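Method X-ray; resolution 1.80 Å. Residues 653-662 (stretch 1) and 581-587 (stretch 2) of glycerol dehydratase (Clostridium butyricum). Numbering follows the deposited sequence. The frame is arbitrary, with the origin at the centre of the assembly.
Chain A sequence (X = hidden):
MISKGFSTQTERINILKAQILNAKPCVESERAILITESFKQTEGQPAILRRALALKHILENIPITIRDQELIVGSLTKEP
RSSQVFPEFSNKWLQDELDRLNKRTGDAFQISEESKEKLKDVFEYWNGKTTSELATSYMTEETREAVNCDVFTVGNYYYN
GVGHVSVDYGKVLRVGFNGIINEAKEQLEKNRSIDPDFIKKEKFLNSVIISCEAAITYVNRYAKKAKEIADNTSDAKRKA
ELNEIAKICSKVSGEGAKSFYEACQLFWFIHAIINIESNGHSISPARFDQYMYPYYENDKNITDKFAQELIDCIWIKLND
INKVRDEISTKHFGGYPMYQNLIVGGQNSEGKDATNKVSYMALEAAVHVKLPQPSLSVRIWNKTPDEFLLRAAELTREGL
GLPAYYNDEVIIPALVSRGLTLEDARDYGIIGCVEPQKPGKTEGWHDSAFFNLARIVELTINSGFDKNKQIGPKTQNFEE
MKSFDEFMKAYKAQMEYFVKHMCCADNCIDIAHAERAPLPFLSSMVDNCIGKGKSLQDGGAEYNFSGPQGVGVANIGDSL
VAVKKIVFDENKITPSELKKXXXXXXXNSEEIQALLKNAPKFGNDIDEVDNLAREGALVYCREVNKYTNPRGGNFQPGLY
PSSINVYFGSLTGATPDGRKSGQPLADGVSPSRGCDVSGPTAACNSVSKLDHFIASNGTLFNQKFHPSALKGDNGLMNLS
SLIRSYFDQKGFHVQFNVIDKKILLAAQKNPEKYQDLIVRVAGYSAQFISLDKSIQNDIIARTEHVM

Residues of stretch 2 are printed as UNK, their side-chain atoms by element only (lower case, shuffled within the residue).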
# COMPACT_ATOMS: atom_id res chain seq x y z
N GLY A 653 -26.77 27.14 -17.46
CA GLY A 653 -27.89 27.76 -18.14
C GLY A 653 -28.24 29.12 -17.55
O GLY A 653 -27.54 29.62 -16.67
N ALA A 654 -29.32 29.72 -18.04
CA ALA A 654 -29.75 31.02 -17.54
C ALA A 654 -30.08 30.90 -16.05
O ALA A 654 -30.61 29.89 -15.61
CB ALA A 654 -30.98 31.50 -18.31
N THR A 655 -29.77 31.95 -15.29
CA THR A 655 -30.04 31.94 -13.86
C THR A 655 -31.01 33.06 -13.45
O THR A 655 -31.16 34.05 -14.17
CB THR A 655 -28.72 32.03 -13.06
OG1 THR A 655 -27.86 33.01 -13.65
CG2 THR A 655 -28.01 30.67 -13.07
N PRO A 656 -31.68 32.91 -12.29
CA PRO A 656 -32.65 33.86 -11.73
C PRO A 656 -32.19 35.31 -11.55
O PRO A 656 -33.02 36.19 -11.36
CB PRO A 656 -33.04 33.22 -10.40
CG PRO A 656 -32.89 31.76 -10.67
CD PRO A 656 -31.59 31.71 -11.43
N ASP A 657 -30.89 35.55 -11.60
CA ASP A 657 -30.39 36.92 -11.44
C ASP A 657 -30.50 37.69 -12.75
O ASP A 657 -30.19 38.88 -12.81
CB ASP A 657 -28.94 36.91 -10.95
CG ASP A 657 -28.01 36.11 -11.85
OD1 ASP A 657 -28.51 35.39 -12.74
OD2 ASP A 657 -26.77 36.20 -11.66
N GLY A 658 -30.93 37.00 -13.81
CA GLY A 658 -31.08 37.64 -15.11
C GLY A 658 -29.94 37.35 -16.07
O GLY A 658 -29.94 37.84 -17.21
N ARG A 659 -28.97 36.57 -15.62
CA ARG A 659 -27.81 36.20 -16.43
C ARG A 659 -28.23 35.17 -17.49
O ARG A 659 -28.91 34.20 -17.18
CB ARG A 659 -26.71 35.61 -15.53
CG ARG A 659 -25.51 35.06 -16.28
CD ARG A 659 -24.54 34.31 -15.36
NE ARG A 659 -23.98 33.17 -16.08
CZ ARG A 659 -24.66 32.06 -16.35
NH1 ARG A 659 -25.93 31.94 -15.96
NH2 ARG A 659 -24.10 31.09 -17.07
N LYS A 660 -27.82 35.38 -18.74
CA LYS A 660 -28.17 34.45 -19.81
C LYS A 660 -27.27 33.22 -19.85
O LYS A 660 -26.13 33.26 -19.39
CB LYS A 660 -28.12 35.15 -21.17
CG LYS A 660 -29.07 36.33 -21.28
CD LYS A 660 -29.32 36.70 -22.73
CE LYS A 660 -30.04 35.57 -23.46
NZ LYS A 660 -30.39 35.94 -24.86
N SER A 661 -27.80 32.14 -20.41
CA SER A 661 -27.08 30.88 -20.52
C SER A 661 -25.72 31.03 -21.20
O SER A 661 -25.57 31.78 -22.17
CB SER A 661 -27.93 29.87 -21.29
OG SER A 661 -27.25 28.63 -21.45
N GLY A 662 -24.73 30.32 -20.67
CA GLY A 662 -23.39 30.35 -21.24
C GLY A 662 -22.50 31.52 -20.87
O GLY A 662 -21.32 31.53 -21.23
N UNK A 581 -39.17 30.07 -18.28
CA UNK A 581 -38.42 31.19 -18.83
C UNK A 581 -36.92 30.90 -18.81
O UNK A 581 -36.21 31.15 -19.79
c UNK A 581 -38.67 32.49 -18.04
c UNK A 581 -38.02 33.66 -18.74
o UNK A 581 -40.08 32.72 -17.95
N UNK A 582 -36.42 30.38 -17.69
CA UNK A 582 -35.00 30.08 -17.58
C UNK A 582 -34.58 28.98 -18.54
O UNK A 582 -33.55 29.08 -19.20
c UNK A 582 -34.66 29.69 -16.14
c UNK A 582 -34.65 30.23 -13.71
c UNK A 582 -33.89 31.94 -15.38
c UNK A 582 -34.85 30.80 -15.11
N UNK A 583 -35.39 27.93 -18.63
CA UNK A 583 -35.07 26.83 -19.52
C UNK A 583 -35.10 27.24 -20.99
O UNK A 583 -34.54 26.56 -21.85
o UNK A 583 -34.57 24.69 -17.61
n UNK A 583 -36.77 24.67 -17.18
c UNK A 583 -36.02 25.65 -19.27
c UNK A 583 -35.73 24.96 -17.94
N UNK A 584 -35.76 28.36 -21.28
CA UNK A 584 -35.83 28.87 -22.65
C UNK A 584 -34.88 30.05 -22.84
O UNK A 584 -34.90 30.73 -23.87
o UNK A 584 -37.99 27.03 -23.27
n UNK A 584 -39.42 28.47 -22.30
c UNK A 584 -38.26 28.17 -22.86
c UNK A 584 -37.26 29.29 -23.01
N UNK A 585 -34.04 30.29 -21.83
CA UNK A 585 -33.07 31.38 -21.87
C UNK A 585 -33.71 32.74 -22.14
O UNK A 585 -33.19 33.54 -22.91
o UNK A 585 -30.39 32.34 -21.66
c UNK A 585 -30.78 31.99 -22.80
c UNK A 585 -31.99 31.07 -22.91
o UNK A 585 -30.19 32.34 -23.84
N UNK A 586 -34.85 32.99 -21.49
CA UNK A 586 -35.58 34.25 -21.62
C UNK A 586 -36.12 34.55 -23.02
O UNK A 586 -36.44 35.70 -23.33
c UNK A 586 -34.52 35.08 -17.40
c UNK A 586 -33.15 34.97 -17.19
c UNK A 586 -34.70 35.42 -21.17
c UNK A 586 -32.28 35.01 -18.28
c UNK A 586 -32.79 35.16 -19.57
c UNK A 586 -34.16 35.28 -19.78
c UNK A 586 -35.02 35.23 -18.69
N UNK A 587 -36.22 33.53 -23.86
CA UNK A 587 -36.73 33.73 -25.22
C UNK A 587 -38.18 34.20 -25.20
O UNK A 587 -39.05 33.53 -24.63
c UNK A 587 -37.00 31.25 -28.20
n UNK A 587 -37.33 30.13 -30.40
c UNK A 587 -36.62 32.44 -26.02
c UNK A 587 -37.52 31.39 -29.63
c UNK A 587 -37.14 32.56 -27.45
O HOH W 1 -30.99 28.25 -19.89
O HOH W 2 -27.29 32.92 -23.96

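Position 581 carries three side-chain atoms, one carbon bearing an oxygen and a second carbon. None touches stretch 1. A branch at CB with one oxygen and one carbon is a threonine, Thr-581. Its hydroxyl is hydrogen-bonded elsewhere in the structure, and its carbonyl accepts from the backbone N of both 584 and 586 as the helix ends.

Position 582 has four carbons, forked at the second, and no polar atom. The two ends of the fork lie against Ala-654, Thr-655 and Pro-656. This is Leu-582: CD1 lies 3.8 Å from CG of Pro-656, and CD2 lies 3.6 Å from C of Thr-655, so the fork fits a buried, apolar patch.

Position 583 has two carbons, the second carrying one oxygen and one nitrogen, and makes no contact with stretch 1: the amide is that of Asn-583. Both ends of it are hydrogen-bonded elsewhere in the structure.

Position 584 has the same atoms, an amide again, and they touch nothing on stretch 1; the amide makes it Asn-584. It is the first residue to leave helical phi/psi and opens a type I' turn that runs to 587; its exposed amide is at ease in solvent.

Position 585 has two carbons, the second carrying two oxygens that face Ala-654, Lys-660 and Ser-661. This carboxylate is Asp-585. OD1 accepts a nearly straight hydrogen bond from N of Ser-661 (2.9 Å, 172°), while OD2 forms a long salt bridge with NZ of Lys-660 (3.7 Å). A short acid suits a place where a backbone NH and a cationic side chain converge. Its phi of 55° is positive, as the second position of the type I' turn requires, and aspartate, like asparagine and glycine, tolerates this better than most residues.

Position 586 shows one carbon followed by a six-carbon ring with no oxygen, set against Ala-654, Thr-655, Gly-658, Arg-659 and Lys-660: Phe-586. CE1 lies 3.7 Å from CB of Ala-654, and the ring edge meets O of Thr-655 and O of Arg-659; a flat hydrocarbon ring fills this buried space.

Position 587 has four carbons in a row ending in nitrogen, fully extended, leading away and touching nothing on stretch 1: Lys-587, whose charge remains in solvent.

The contact thus joins an apolar centre to a polar margin. Ala-654 points its small CB between Leu-582, Asp-585 and Phe-586, close to all three. Water 1 bridges O of Leu-582 and N of Ala-654, and water 2 links OD2 of Asp-585 to O of Ser-661, so packing and polar links together hold the stretches.

Stretch 2 (581-587) TLNNDFK
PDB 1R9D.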